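Local coordinates for protein 4-amino-4-deoxychorismate lyase (Legionella pneumophila, PDB 3LUL) that belongs to the class IV aminotransferase family and carries pyridoxal phosphate covalently on a lysine, at residues B[221-224]-B[225-228]. Numbering follows the deposited sequence. Where two conformers were deposited one is given.
Sequences SLTK and KRIE
T223 and R226 meet at an N-cap, where the chain leaving strand 217-219 turns into the short helix 224-228: the amide of E228 bonds to K224 O at 3.0 Å, while a weak bond runs from I227 N to T223 O. T223 is the capping residue. Its chi1 of 59° sets OG1 on the side facing the first turn, where it accepts a weak bond from R226 N at 3.3 Å and also touches the R226 CG methylene. One residue back, L222 sends CD2 against R226, the two side chains crossing at about a right angle. The arginine chain bends at chi2 and chi3 and folds back, bringing its guanidinium over this methyl, which sits 4.1 Å above the centre of one face; CD2 also reaches R226 CB. The charged end is gripped further by a salt bridge from NH2 to E184 and a cation-pi contact with Y189, so R226 ties the helix start to the hairpin strands 179-184 and 187-190. I227, buried, packs its side chain on L164 and F166 of strand 162-167, closing the helix onto the sheet of this aminotransferase domain. On another flank K224 is extended, with CG anti to the backbone N (chi1 -172°), and E228 OE2 lies beside its methylenes, 3.3 Å from K224 CE. Its ammonium pairs with D249. The link to E228 is looser and holds for one of two E228 conformers: K224 NZ stands 3.8 Å from E228 OE2, a long salt bridge, and one water, accepting from K224 NZ, donates to E228 OE2 at 2.8 Å.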
loop_
_atom_site.group_PDB
_atom_site.type_symbol
_atom_site.label_atom_id
_atom_site.label_comp_id
_atom_site.label_asym_id
_atom_site.label_seq_id
_atom_site.Cartn_x
_atom_site.Cartn_y
_atom_site.Cartn_z
ATOM N N SER B 221 -16.894 13.412 14.439
ATOM C CA SER B 221 -17.161 12.717 13.184
ATOM C C SER B 221 -18.023 13.639 12.350
ATOM O O SER B 221 -19.007 14.222 12.861
ATOM C CB SER B 221 -17.865 11.386 13.438
ATOM O OG SER B 221 -17.009 10.507 14.147
ATOM N N LEU B 222 -17.627 13.798 11.085
ATOM C CA LEU B 222 -18.235 14.778 10.179
ATOM C C LEU B 222 -18.790 14.085 8.947
ATOM O O LEU B 222 -18.081 13.338 8.280
ATOM C CB LEU B 222 -17.204 15.807 9.746
ATOM C CG LEU B 222 -16.688 16.768 10.812
ATOM C CD1 LEU B 222 -15.356 17.376 10.397
ATOM C CD2 LEU B 222 -17.739 17.841 11.104
ATOM N N THR B 223 -20.063 14.330 8.652
ATOM C CA THR B 223 -20.692 13.791 7.432
ATOM C C THR B 223 -20.363 14.701 6.236
ATOM O O THR B 223 -19.853 15.832 6.413
ATOM C CB THR B 223 -22.208 13.736 7.608
ATOM O OG1 THR B 223 -22.660 15.060 7.867
ATOM C CG2 THR B 223 -22.593 12.851 8.786
ATOM N N LYS B 224 -20.697 14.246 5.031
ATOM C CA LYS B 224 -20.484 15.044 3.811
ATOM C C LYS B 224 -21.343 16.318 3.865
ATOM O O LYS B 224 -20.912 17.389 3.430
ATOM C CB LYS B 224 -20.803 14.243 2.549
ATOM C CG LYS B 224 -20.417 14.957 1.260
ATOM C CD LYS B 224 -20.631 14.072 0.042
ATOM C CE LYS B 224 -20.177 14.786 -1.218
ATOM N NZ LYS B 224 -20.842 14.265 -2.452
ATOM N N LYS B 225 -22.531 16.176 4.435
ATOM C CA LYS B 225 -23.447 17.296 4.618
ATOM C C LYS B 225 -22.845 18.394 5.500
ATOM O O LYS B 225 -23.068 19.569 5.230
ATOM C CB LYS B 225 -24.786 16.826 5.188
ATOM C CG LYS B 225 -25.814 17.979 5.338
ATOM C CD LYS B 225 -27.176 17.504 5.820
ATOM C CE LYS B 225 -28.010 18.676 6.388
ATOM N NZ LYS B 225 -27.955 19.914 5.553
ATOM N N ARG B 226 -22.094 18.035 6.541
ATOM C CA ARG B 226 -21.365 19.055 7.338
ATOM C C ARG B 226 -20.388 19.865 6.519
ATOM O O ARG B 226 -20.262 21.084 6.722
ATOM C CB ARG B 226 -20.613 18.438 8.515
ATOM C CG ARG B 226 -21.487 17.830 9.572
ATOM C CD ARG B 226 -22.404 18.832 10.203
ATOM N NE ARG B 226 -21.690 20.004 10.709
ATOM C CZ ARG B 226 -21.180 20.135 11.937
ATOM N NH1 ARG B 226 -21.284 19.161 12.838
ATOM N NH2 ARG B 226 -20.556 21.269 12.270
ATOM N N ILE B 227 -19.676 19.208 5.606
ATOM C CA ILE B 227 -18.718 19.906 4.751
ATOM C C ILE B 227 -19.468 20.836 3.812
ATOM O O ILE B 227 -19.126 22.025 3.682
ATOM C CB ILE B 227 -17.843 18.940 3.915
ATOM C CG1 ILE B 227 -17.142 17.937 4.801
ATOM C CG2 ILE B 227 -16.792 19.683 3.146
ATOM C CD1 ILE B 227 -16.571 16.742 3.993
ATOM N N GLU B 228 -20.509 20.314 3.177
ATOM C CA GLU B 228 -21.282 21.077 2.190
ATOM C C GLU B 228 -21.861 22.343 2.800
ATOM O O GLU B 228 -21.931 23.374 2.146
ATOM C CB GLU B 228 -22.370 20.186 1.582
ATOM C CG GLU B 228 -21.732 19.076 0.732
ATOM C CD GLU B 228 -22.675 17.985 0.274
ATOM O OE1 GLU B 228 -23.772 17.812 0.850
ATOM O OE2 GLU B 228 -22.284 17.270 -0.669
HETATM O O HOH W 1 -23.732 15.069 -1.480
#